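Local coordinates for beta-ketoacyl-[acyl-carrier-protein] synthase III (Pseudomonas aeruginosa, PDB 2X3E) that probably catalyses the condensation of acetyl-CoA with malonyl-ACP that initiates fatty acid synthesis, working as a homodimer, at residues 117-122 and 175-180; 113-118 and 162-167; 27-32 and 152-157; 189-194 and 215-220; 247-250 and 256-259. The protein carries 1 engineered substitution. One frame throughout, in Å; residues are numbered along the deposited sequence. Where two conformers were deposited one is given.

Contact 1: 117-122 and 175-180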
# COMPACT_ATOMS: atom_id res chain seq x y z
N TYR A 117 1.86 -7.47 7.29
CA TYR A 117 2.23 -6.06 7.09
C TYR A 117 1.04 -5.16 7.30
O TYR A 117 1.17 -4.08 7.87
CB TYR A 117 2.80 -5.83 5.68
CG TYR A 117 4.31 -5.93 5.59
CD1 TYR A 117 4.95 -7.16 5.43
CD2 TYR A 117 5.10 -4.79 5.67
CE1 TYR A 117 6.34 -7.24 5.35
CE2 TYR A 117 6.48 -4.86 5.59
CZ TYR A 117 7.09 -6.08 5.43
OH TYR A 117 8.46 -6.12 5.35
N GLY A 118 -0.12 -5.60 6.81
CA GLY A 118 -1.38 -4.89 7.02
C GLY A 118 -1.70 -4.68 8.48
O GLY A 118 -2.12 -3.60 8.87
N LEU A 119 -1.51 -5.71 9.30
CA LEU A 119 -1.74 -5.60 10.75
C LEU A 119 -0.77 -4.62 11.41
O LEU A 119 -1.16 -3.85 12.29
CB LEU A 119 -1.63 -6.97 11.42
CG LEU A 119 -2.77 -7.95 11.17
CD1 LEU A 119 -2.37 -9.35 11.60
CD2 LEU A 119 -4.04 -7.48 11.90
N ALA A 120 0.48 -4.65 10.98
CA ALA A 120 1.48 -3.69 11.45
C ALA A 120 1.05 -2.26 11.11
O ALA A 120 1.12 -1.37 11.96
CB ALA A 120 2.84 -3.99 10.82
N SER A 121 0.62 -2.05 9.87
CA SER A 121 0.27 -0.71 9.39
C SER A 121 -0.99 -0.19 10.07
O SER A 121 -0.99 0.93 10.61
CB SER A 121 0.11 -0.70 7.87
OG SER A 121 -0.13 0.62 7.40
N VAL A 122 -2.06 -0.98 10.05
CA VAL A 122 -3.31 -0.55 10.67
C VAL A 122 -3.19 -0.50 12.19
O VAL A 122 -3.64 0.47 12.82
CB VAL A 122 -4.50 -1.44 10.26
CG1 VAL A 122 -5.74 -1.03 11.02
CG2 VAL A 122 -4.74 -1.34 8.76
N GLY A 175 -6.42 -10.27 22.33
CA GLY A 175 -6.57 -9.76 20.96
C GLY A 175 -5.64 -8.62 20.62
O GLY A 175 -5.52 -8.24 19.46
N ALA A 176 -4.98 -8.05 21.63
CA ALA A 176 -3.98 -7.02 21.40
C ALA A 176 -2.79 -7.60 20.64
O ALA A 176 -2.31 -8.69 20.96
CB ALA A 176 -3.52 -6.41 22.71
N LEU A 177 -2.33 -6.88 19.64
CA LEU A 177 -1.16 -7.30 18.87
C LEU A 177 0.07 -7.05 19.73
O LEU A 177 0.35 -5.91 20.09
CB LEU A 177 -1.08 -6.52 17.55
CG LEU A 177 -2.33 -6.55 16.66
CD1 LEU A 177 -2.06 -5.74 15.39
CD2 LEU A 177 -2.76 -7.96 16.32
N LEU A 178 0.79 -8.11 20.07
CA LEU A 178 1.82 -8.07 21.13
C LEU A 178 3.26 -7.76 20.67
O LEU A 178 4.01 -7.07 21.38
CB LEU A 178 1.83 -9.39 21.90
CG LEU A 178 0.56 -9.69 22.69
CD1 LEU A 178 0.68 -11.06 23.35
CD2 LEU A 178 0.31 -8.60 23.73
N ALA A 179 3.65 -8.32 19.54
CA ALA A 179 5.00 -8.17 19.02
C ALA A 179 4.98 -8.46 17.53
O ALA A 179 4.20 -9.29 17.09
CB ALA A 179 5.95 -9.12 19.73
N PHE A 180 5.83 -7.77 16.77
CA PHE A 180 5.96 -7.99 15.34
C PHE A 180 7.39 -8.38 14.96
O PHE A 180 8.35 -8.00 15.63
CB PHE A 180 5.61 -6.73 14.55
CG PHE A 180 4.15 -6.46 14.43
CD1 PHE A 180 3.44 -6.90 13.33
CD2 PHE A 180 3.49 -5.72 15.40
CE1 PHE A 180 2.09 -6.63 13.20
CE2 PHE A 180 2.13 -5.45 15.27
CZ PHE A 180 1.44 -5.90 14.18

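Contact 2: 113-118 and 162-167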
# COMPACT_ATOMS: atom_id res chain seq x y z
N THR A 113 2.73 -11.81 2.28
CA THR A 113 2.91 -11.24 3.63
C THR A 113 2.01 -10.02 3.88
O THR A 113 2.15 -9.35 4.90
CB THR A 113 4.39 -10.84 3.86
OG1 THR A 113 5.26 -11.80 3.26
CG2 THR A 113 4.70 -10.72 5.36
N GLY A 114 1.10 -9.74 2.95
CA GLY A 114 0.25 -8.56 3.02
C GLY A 114 -0.60 -8.43 4.28
O GLY A 114 -0.76 -7.33 4.79
N PHE A 115 -1.14 -9.53 4.78
CA PHE A 115 -1.99 -9.47 5.97
C PHE A 115 -1.18 -9.13 7.24
O PHE A 115 -1.64 -8.34 8.08
CB PHE A 115 -2.78 -10.76 6.15
CG PHE A 115 -3.87 -10.67 7.18
CD1 PHE A 115 -5.04 -9.99 6.91
CD2 PHE A 115 -3.71 -11.25 8.44
CE1 PHE A 115 -6.04 -9.88 7.86
CE2 PHE A 115 -4.70 -11.15 9.39
CZ PHE A 115 -5.87 -10.47 9.10
N VAL A 116 0.03 -9.70 7.35
CA VAL A 116 0.91 -9.39 8.48
C VAL A 116 1.39 -7.93 8.45
O VAL A 116 1.32 -7.23 9.48
CB VAL A 116 2.11 -10.36 8.56
CG1 VAL A 116 3.01 -10.03 9.75
CG2 VAL A 116 1.62 -11.81 8.68
N TYR A 117 1.86 -7.47 7.29
CA TYR A 117 2.23 -6.06 7.09
C TYR A 117 1.04 -5.16 7.30
O TYR A 117 1.17 -4.08 7.87
CB TYR A 117 2.80 -5.83 5.68
CG TYR A 117 4.31 -5.93 5.59
CD1 TYR A 117 4.95 -7.16 5.43
CD2 TYR A 117 5.10 -4.79 5.67
CE1 TYR A 117 6.34 -7.24 5.35
CE2 TYR A 117 6.48 -4.86 5.59
CZ TYR A 117 7.09 -6.08 5.43
OH TYR A 117 8.46 -6.12 5.35
N GLY A 118 -0.12 -5.60 6.81
CA GLY A 118 -1.38 -4.89 7.02
C GLY A 118 -1.70 -4.68 8.48
O GLY A 118 -2.12 -3.60 8.87
N GLY A 162 -10.42 -12.22 3.42
CA GLY A 162 -10.63 -12.32 4.86
C GLY A 162 -10.37 -10.98 5.51
O GLY A 162 -9.44 -10.26 5.13
N ALA A 163 -11.19 -10.64 6.50
CA ALA A 163 -11.12 -9.32 7.12
C ALA A 163 -11.19 -9.41 8.64
O ALA A 163 -11.86 -10.29 9.20
CB ALA A 163 -12.25 -8.46 6.61
N VAL A 164 -10.47 -8.49 9.28
CA VAL A 164 -10.56 -8.29 10.72
C VAL A 164 -10.87 -6.84 11.03
O VAL A 164 -10.53 -5.93 10.25
CB VAL A 164 -9.26 -8.70 11.46
CG1 VAL A 164 -9.05 -10.19 11.40
CG2 VAL A 164 -8.04 -7.96 10.89
N VAL A 165 -11.54 -6.63 12.16
CA VAL A 165 -11.75 -5.31 12.74
C VAL A 165 -10.77 -5.17 13.91
O VAL A 165 -10.65 -6.09 14.73
CB VAL A 165 -13.19 -5.13 13.25
CG1 VAL A 165 -13.34 -3.81 14.02
CG2 VAL A 165 -14.18 -5.20 12.08
N LEU A 166 -10.06 -4.04 13.94
CA LEU A 166 -9.18 -3.69 15.05
C LEU A 166 -9.73 -2.46 15.75
O LEU A 166 -10.31 -1.58 15.10
CB LEU A 166 -7.77 -3.37 14.54
CG LEU A 166 -6.98 -4.48 13.85
CD1 LEU A 166 -5.77 -3.89 13.13
CD2 LEU A 166 -6.55 -5.54 14.85
N ARG A 167 -9.58 -2.40 17.06
CA ARG A 167 -9.98 -1.21 17.83
C ARG A 167 -8.87 -0.81 18.79
O ARG A 167 -8.04 -1.62 19.17
CB ARG A 167 -11.26 -1.48 18.63
CG ARG A 167 -11.12 -2.54 19.73
CD ARG A 167 -12.32 -2.52 20.67
NE ARG A 167 -12.31 -3.62 21.63
CZ ARG A 167 -11.53 -3.71 22.71
NH1 ARG A 167 -10.65 -2.76 23.00
NH2 ARG A 167 -11.64 -4.77 23.50

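Contact 3: 27-32 and 152-157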
# COMPACT_ATOMS: atom_id res chain seq x y z
N ALA A 27 -8.94 -32.24 -16.68
CA ALA A 27 -9.58 -32.32 -17.99
C ALA A 27 -9.12 -31.19 -18.89
O ALA A 27 -8.84 -31.39 -20.08
CB ALA A 27 -11.10 -32.30 -17.84
N GLU A 28 -9.04 -29.99 -18.32
CA GLU A 28 -8.68 -28.79 -19.06
C GLU A 28 -7.23 -28.81 -19.57
O GLU A 28 -6.97 -28.40 -20.70
CB GLU A 28 -8.90 -27.56 -18.17
CG GLU A 28 -9.05 -26.27 -18.94
CD GLU A 28 -9.25 -25.06 -18.04
OE1 GLU A 28 -9.90 -25.19 -16.98
OE2 GLU A 28 -8.74 -23.98 -18.40
N LEU A 29 -6.31 -29.31 -18.75
CA LEU A 29 -4.88 -29.26 -19.06
C LEU A 29 -4.27 -30.64 -19.34
O LEU A 29 -3.05 -30.79 -19.34
CB LEU A 29 -4.13 -28.59 -17.90
CG LEU A 29 -4.64 -27.19 -17.52
CD1 LEU A 29 -3.85 -26.63 -16.36
CD2 LEU A 29 -4.57 -26.25 -18.71
N ASP A 30 -5.13 -31.63 -19.59
CA ASP A 30 -4.69 -32.98 -19.95
C ASP A 30 -3.66 -33.54 -18.96
O ASP A 30 -2.63 -34.07 -19.37
CB ASP A 30 -4.13 -32.99 -21.37
CG ASP A 30 -5.08 -32.37 -22.38
OD1 ASP A 30 -6.31 -32.51 -22.21
OD2 ASP A 30 -4.60 -31.75 -23.35
N THR A 31 -3.95 -33.40 -17.67
CA THR A 31 -3.12 -33.97 -16.61
C THR A 31 -3.99 -34.93 -15.77
O THR A 31 -4.96 -35.48 -16.28
CB THR A 31 -2.42 -32.88 -15.76
OG1 THR A 31 -1.56 -33.49 -14.79
CG2 THR A 31 -3.43 -31.99 -15.05
N SER A 32 -3.64 -35.12 -14.49
CA SER A 32 -4.32 -36.10 -13.64
C SER A 32 -4.60 -35.55 -12.24
O SER A 32 -3.93 -34.62 -11.78
CB SER A 32 -3.48 -37.37 -13.53
OG SER A 32 -2.29 -37.14 -12.79
N SER A 152 0.95 -26.07 -12.65
CA SER A 152 1.51 -25.91 -11.30
C SER A 152 0.87 -24.78 -10.50
O SER A 152 0.48 -24.97 -9.34
CB SER A 152 3.03 -25.68 -11.36
OG SER A 152 3.69 -26.82 -11.86
N THR A 153 0.77 -23.59 -11.09
CA THR A 153 0.18 -22.45 -10.40
C THR A 153 -1.34 -22.56 -10.30
O THR A 153 -1.92 -22.21 -9.27
CB THR A 153 0.55 -21.08 -11.03
OG1 THR A 153 0.20 -21.08 -12.42
CG2 THR A 153 2.03 -20.79 -10.86
N ARG A 154 -1.99 -23.04 -11.36
CA ARG A 154 -3.44 -23.23 -11.33
C ARG A 154 -3.88 -24.30 -10.33
O ARG A 154 -4.97 -24.22 -9.77
CB ARG A 154 -3.98 -23.53 -12.73
CG ARG A 154 -3.85 -22.33 -13.66
CD ARG A 154 -4.63 -22.54 -14.93
NE ARG A 154 -6.06 -22.64 -14.65
CZ ARG A 154 -6.96 -23.18 -15.48
NH1 ARG A 154 -6.59 -23.67 -16.66
NH2 ARG A 154 -8.23 -23.23 -15.12
N ALA A 155 -3.02 -25.29 -10.09
CA ALA A 155 -3.29 -26.31 -9.07
C ALA A 155 -3.21 -25.75 -7.64
O ALA A 155 -3.86 -26.25 -6.74
CB ALA A 155 -2.33 -27.49 -9.22
N LEU A 156 -2.42 -24.69 -7.45
CA LEU A 156 -2.11 -24.18 -6.11
C LEU A 156 -3.00 -23.00 -5.70
O LEU A 156 -3.51 -22.96 -4.57
CB LEU A 156 -0.64 -23.75 -6.05
CG LEU A 156 -0.09 -23.16 -4.75
CD1 LEU A 156 -0.25 -24.14 -3.61
CD2 LEU A 156 1.38 -22.78 -4.93
N PHE A 157 -3.18 -22.04 -6.60
CA PHE A 157 -3.75 -20.74 -6.23
C PHE A 157 -5.27 -20.65 -6.33
O PHE A 157 -5.88 -21.14 -7.28
CB PHE A 157 -3.09 -19.61 -7.04
CG PHE A 157 -1.69 -19.31 -6.62
CD1 PHE A 157 -1.44 -18.58 -5.47
CD2 PHE A 157 -0.61 -19.79 -7.35
CE1 PHE A 157 -0.14 -18.32 -5.06
CE2 PHE A 157 0.68 -19.53 -6.95
CZ PHE A 157 0.92 -18.79 -5.80

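Contact 4: 189-194 and 215-220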
# COMPACT_ATOMS: atom_id res chain seq x y z
N PHE A 189 14.11 -10.43 -5.45
CA PHE A 189 12.81 -9.92 -5.93
C PHE A 189 12.22 -10.69 -7.12
O PHE A 189 11.02 -10.63 -7.36
CB PHE A 189 12.94 -8.45 -6.34
CG PHE A 189 13.60 -8.26 -7.69
CD1 PHE A 189 12.83 -8.07 -8.83
CD2 PHE A 189 14.99 -8.28 -7.81
CE1 PHE A 189 13.43 -7.91 -10.08
CE2 PHE A 189 15.60 -8.10 -9.04
CZ PHE A 189 14.81 -7.91 -10.18
N ASP A 190 13.07 -11.39 -7.87
CA ASP A 190 12.67 -12.05 -9.11
C ASP A 190 12.09 -13.46 -8.93
O ASP A 190 11.62 -14.06 -9.90
CB ASP A 190 13.86 -12.12 -10.08
CG ASP A 190 15.04 -12.87 -9.49
OD1 ASP A 190 15.59 -12.40 -8.47
OD2 ASP A 190 15.41 -13.92 -10.05
N LEU A 191 12.12 -14.00 -7.71
CA LEU A 191 11.68 -15.40 -7.49
C LEU A 191 10.18 -15.65 -7.70
O LEU A 191 9.80 -16.69 -8.23
CB LEU A 191 12.06 -15.89 -6.09
CG LEU A 191 13.50 -16.35 -5.82
CD1 LEU A 191 13.54 -17.01 -4.44
CD2 LEU A 191 14.01 -17.32 -6.89
N LEU A 192 9.36 -14.71 -7.24
CA LEU A 192 7.90 -14.75 -7.39
C LEU A 192 7.49 -13.43 -8.00
O LEU A 192 7.75 -12.38 -7.42
CB LEU A 192 7.21 -14.88 -6.03
CG LEU A 192 7.54 -16.08 -5.12
CD1 LEU A 192 7.61 -15.64 -3.66
CD2 LEU A 192 6.52 -17.20 -5.30
N MET A 193 6.83 -13.46 -9.16
CA MET A 193 6.50 -12.22 -9.85
C MET A 193 5.30 -12.29 -10.79
O MET A 193 5.11 -13.25 -11.52
CB MET A 193 7.71 -11.74 -10.66
CG MET A 193 7.65 -10.25 -10.98
SD MET A 193 9.08 -9.75 -11.92
CE MET A 193 8.69 -10.51 -13.49
N THR A 194 4.51 -11.22 -10.75
CA THR A 194 3.53 -10.91 -11.79
C THR A 194 3.97 -9.59 -12.40
O THR A 194 3.88 -8.55 -11.75
CB THR A 194 2.11 -10.76 -11.22
OG1 THR A 194 1.76 -11.95 -10.52
CG2 THR A 194 1.10 -10.51 -12.35
N GLY A 215 9.28 -22.58 -8.09
CA GLY A 215 8.72 -23.44 -7.05
C GLY A 215 9.75 -24.08 -6.13
O GLY A 215 9.62 -24.00 -4.90
N LYS A 216 10.76 -24.71 -6.72
CA LYS A 216 11.82 -25.36 -5.94
C LYS A 216 12.52 -24.35 -5.03
O LYS A 216 12.63 -24.58 -3.82
CB LYS A 216 12.84 -26.02 -6.87
CG LYS A 216 13.89 -26.85 -6.14
CD LYS A 216 14.53 -27.90 -7.04
CE LYS A 216 15.28 -28.96 -6.24
NZ LYS A 216 15.56 -30.18 -7.05
N ALA A 217 12.96 -23.24 -5.60
CA ALA A 217 13.67 -22.19 -4.85
C ALA A 217 12.80 -21.52 -3.78
O ALA A 217 13.31 -21.02 -2.78
CB ALA A 217 14.21 -21.14 -5.81
N VAL A 218 11.49 -21.51 -4.00
CA VAL A 218 10.57 -20.90 -3.05
C VAL A 218 10.26 -21.85 -1.87
O VAL A 218 10.14 -21.38 -0.74
CB VAL A 218 9.27 -20.43 -3.74
CG1 VAL A 218 8.20 -20.08 -2.73
CG2 VAL A 218 9.56 -19.24 -4.64
N PHE A 219 10.17 -23.16 -2.13
CA PHE A 219 9.79 -24.13 -1.08
C PHE A 219 10.69 -24.05 0.15
O PHE A 219 10.24 -23.69 1.24
CB PHE A 219 9.80 -25.58 -1.58
CG PHE A 219 9.71 -26.60 -0.46
CD1 PHE A 219 8.52 -26.78 0.24
CD2 PHE A 219 10.82 -27.35 -0.08
CE1 PHE A 219 8.43 -27.70 1.29
CE2 PHE A 219 10.74 -28.27 0.97
CZ PHE A 219 9.54 -28.45 1.65
N GLY A 220 11.96 -24.42 -0.04
CA GLY A 220 12.91 -24.54 1.06
C GLY A 220 13.03 -23.25 1.84
O GLY A 220 13.04 -23.25 3.08

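Contact 5: 247-250 and 256-259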
# COMPACT_ATOMS: atom_id res chain seq x y z
N LEU A 247 -0.72 -21.74 15.50
CA LEU A 247 0.13 -21.17 14.47
C LEU A 247 -0.69 -21.06 13.19
O LEU A 247 -1.20 -22.08 12.70
CB LEU A 247 1.35 -22.04 14.23
CG LEU A 247 2.38 -21.50 13.23
CD1 LEU A 247 2.89 -20.13 13.64
CD2 LEU A 247 3.53 -22.50 13.08
N VAL A 248 -0.83 -19.85 12.68
CA VAL A 248 -1.61 -19.59 11.47
C VAL A 248 -0.69 -19.00 10.40
O VAL A 248 -0.51 -17.79 10.31
CB VAL A 248 -2.79 -18.64 11.72
CG1 VAL A 248 -3.72 -18.65 10.52
CG2 VAL A 248 -3.54 -19.03 12.98
N PRO A 249 -0.07 -19.87 9.60
CA PRO A 249 0.82 -19.41 8.54
C PRO A 249 0.09 -19.07 7.24
O PRO A 249 -1.04 -19.53 7.00
CB PRO A 249 1.72 -20.62 8.32
CG PRO A 249 0.90 -21.76 8.68
CD PRO A 249 0.01 -21.33 9.78
N HIS A 250 0.74 -18.27 6.42
CA HIS A 250 0.34 -18.14 5.03
C HIS A 250 0.29 -19.55 4.44
O HIS A 250 1.24 -20.33 4.59
CB HIS A 250 1.33 -17.25 4.26
CG HIS A 250 1.27 -17.42 2.78
ND1 HIS A 250 0.09 -17.33 2.07
CD2 HIS A 250 2.24 -17.68 1.87
CE1 HIS A 250 0.33 -17.54 0.79
NE2 HIS A 250 1.63 -17.75 0.64
N ILE A 256 4.60 -27.22 3.13
CA ILE A 256 5.26 -26.12 3.85
C ILE A 256 4.72 -25.95 5.27
O ILE A 256 5.48 -25.66 6.20
CB ILE A 256 5.16 -24.78 3.05
CG1 ILE A 256 6.08 -24.85 1.83
CG2 ILE A 256 5.54 -23.59 3.91
CD1 ILE A 256 5.77 -23.82 0.77
N LEU A 257 3.42 -26.15 5.45
CA LEU A 257 2.77 -25.91 6.74
C LEU A 257 3.30 -26.86 7.82
O LEU A 257 3.73 -26.42 8.88
CB LEU A 257 1.25 -26.03 6.59
CG LEU A 257 0.63 -24.99 5.65
CD1 LEU A 257 -0.82 -25.31 5.31
CD2 LEU A 257 0.73 -23.63 6.26
N ALA A 258 3.29 -28.16 7.54
CA ALA A 258 3.85 -29.15 8.46
C ALA A 258 5.37 -29.00 8.63
O ALA A 258 5.90 -29.26 9.72
CB ALA A 258 3.51 -30.56 8.02
N ALA A 259 6.07 -28.60 7.57
CA ALA A 259 7.52 -28.39 7.62
C ALA A 259 7.88 -27.22 8.54
O ALA A 259 8.93 -27.23 9.18
CB ALA A 259 8.09 -28.17 6.23

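Contact 1: 117-122 and 175-180
Helix 114-127, one of the two central helices buried between the sheets of the thiolase fold, meets strand 177-184 where Phe180 and Leu177 lie against Leu119 and Ala120. The short axes of helix and strand pass 10.2 Å apart with their directions 116° from one another. Four residues make the contact, and Phe180 makes its tightest part. Its CG stands anti to its own carbonyl carbon (chi1 -77°), which brings CE1 and CZ of the ring obliquely to the helix backbone: CE1 is 3.4 Å from Ala120 N, CZ is 3.5 Å from Ala120 CA, and the Ala120 CB methyl lies 3.6 Å from CE1. Leu119 contributes its CB, 4.1 Å from Phe180 CE1. Beside the ring, the Leu177 CD1 methyl approaches Leu119 CB at 4.2 Å and lies 3.7 Å from Leu119 O. No hydrogen bond crosses; carbon side chains pack on each other and on the helix backbone. Leu119 also touches Leu136 of strand 133-140, and Leu177 touches Val8 of strand 5-14. Leu130 of the second subunit packs on Ala120 and Phe180, while Ser121 OG bonds to Ser121 OG of that subunit, which places this part of helix 114-127 at the dimer interface.

Contact 2: 113-118 and 162-167
Phe115 and Val164 meet at an oblique angle, the far end of the ring set against the two methyls of the valine. Phe115 CZ lies 3.8 Å from Val164 CG2 and 3.9 Å from Val164 CG1, so the end of the ring is shared almost equally between the branches. They are not equivalent in direction, however: CG1 lies in the ring plane at its edge, whereas CG2 comes in at a slant and also stands 4.1 Å from Phe115 CE1. The ring gets there because Phe115 CG is anti to its backbone N (chi1 -169°), which extends the side chain from the helix toward the strand. The backbones themselves stay well separated, with Phe115 CA 9.2 Å from Gly162 CA. This ring thus bridges helix 114-127 and strand 160-169 of the five-stranded sheet, a helix-on-sheet packing of the layered thiolase fold. Leu136 of strand 133-140 touches both Phe115 and Val164, and Ile286 and Pro287 of helix 285-295 also pack on Phe115. The Phe115 side chain is about 8 Å from that of His250, a predicted active-site residue, and about 9 Å from that of Ala112, the engineered residue at another predicted active-site position. Within the sheet, Val164 is hydrogen-bonded through its backbone to Leu136 on one neighbouring strand, and its side chain touches Leu11 of strand 5-14.

Contact 3: 27-32 and 152-157
Glu28 and Arg154 form a two-pronged salt bridge, the guanidinium meeting the carboxylate end-on with one nitrogen for each oxygen. It lies at the surface, Glu28 being exposed, and joins the end of helix 22-28 to helix 151-156. Arg154 NH1 donates to Glu28 OE2 at 2.8 Å with an N-H...O angle of 153°, and Arg154 NH2 donates to Glu28 OE1 at 3.2 Å with an angle of 158°. The grip is twisted: the planes of the two groups are 57° apart, and both oxygens are met from above the carboxylate plane, OE2 more steeply than OE1. OE1 lies in the guanidinium plane, while OE2 is slightly tilted from it. NH1 also bonds to Pro148 O, so this nitrogen has both a carboxylate and a backbone carbonyl as partners. Leu29 adds an apolar flank, with CD2 3.9 Å and CD1 4.0 Å from Arg154 NH1. Arg154 bends at its third torsion, whereas Glu28 runs extended beyond CG, and the two side chains cross at roughly a right angle. Around the end of helix 151-156, Thr153 O accepts from both Leu156 N and Phe157 N, Thr153 OG1 bonds to Asp150 OD1, and Ala155 O accepts from Arg45 NH1. Helix 22-28 also supplies Leu25, which touches Arg154 and Ala155, while helix 33-40 sets Trp35 beside Ser152 and Ile36 beside Ala155, so helix 151-156 packs against both.

Contact 4: 189-194 and 215-220
The chain at Leu191 passes from a run of helical backbone angles into strand 192-195 and lies opposite the first turns of helix 215-237, with Leu191 CA 7.2 Å from Val218 CA. Two leucines and two helix side chains close the gap. Val218 reaches with one branch: its CG2 methyl packs on Leu192, 3.7 Å from CD2 and 3.8 Å from CG of that residue, and lies more loosely by Leu191 CB, at 4.4 Å. With CG2 anti to the Val218 carbonyl carbon, that methyl faces the leucines. One residue earlier, Ala217 CB meets Leu191 CD2 at 4.0 Å. No hydrogen bond links the segments directly; Asp214 gives an indirect polar link, its backbone bonding to Leu191 and its OD1 to Ala217 N. Met213 of strand 212-213 touches both Leu192 and Val218. Strand 192-195 pairs antiparallel with strand 212-213, and at Thr194 the pairing continues into a strand of the second subunit. Within this chain the unit is a two-stranded antiparallel sheet leading into a helix, extended across the dimer and near the predicted active site: the Leu192 side chain is about 7 Å from those of Asn280 and the engineered Ala112.

Contact 5: 247-250 and 256-259
Leu257 points its CD2 branch at the pyrrolidine ring of Pro249, the two side chains meeting at a slant. The segments are the two arms of a strand-turn-helix unit in the C-terminal half of the thiolase fold: strand 246-249 ends at Pro249, the predicted active-site residue His250 follows, and the predicted ACP-binding region 251-255 runs into the first turn of helix 254-264. The evidence for contact is the surface that Pro249 and Leu257 bury against the opposite arms and the backbone spacing, with Pro249 CA 7.0 Å from Leu257 CA. The detail at CD2 is approximate: its separation from Pro249 CG is modelled too short for two carbons and is doubtful, and its distance from Pro249 CB, 3.8 Å, depends on the same atom. Leu257 CG is anti to its carbonyl carbon (chi1 -63°); although its CB does not point at the strand, the end of the side chain comes nearer. The same methyl also approaches the backbone just beyond the proline, near His250 O. There is no hydrogen bond between the two arms. Met226 of helix 215-237 and Thr308 of strand 304-311 touch Pro249 as well, while Gln251 and Ser273 touch Leu257, so the proline-leucine pair is enclosed by its neighbours. His250 turns its imidazole elsewhere, to within about 3 Å of the side chains of Asn280 and of the engineered Ala112, the two other predicted active-site positions. Its backbone bonds to Thr308 of strand 304-311, and its ND1 is hydrogen-bonded to Ser285 OG.

In the fold
Contacts 1 and 2 share Tyr117 and Gly118 of helix 114-127, their centres about 8 Å apart; one reaches strand 177-184, the other strand 160-169, so the helix bears on both main sheets. Contact 5 uses strand 246-249, at the far side of the sheet that contact 1 reaches; their centres are about 19 Å apart. Contacts 4 and 5 touch through Phe219 CD1 and Ile256 CG1, 3.5 Å apart. Contacts 1, 4 and 5 follow in series along the chain, while the segments of surface contact 3, about 36 Å from contact 1 between centres, alternate with those of contacts 1 and 2. Contacts 2, 4 and 5 lie near the predicted active site; contacts 1 and 4, and contact 2 through Tyr117, meet the second subunit.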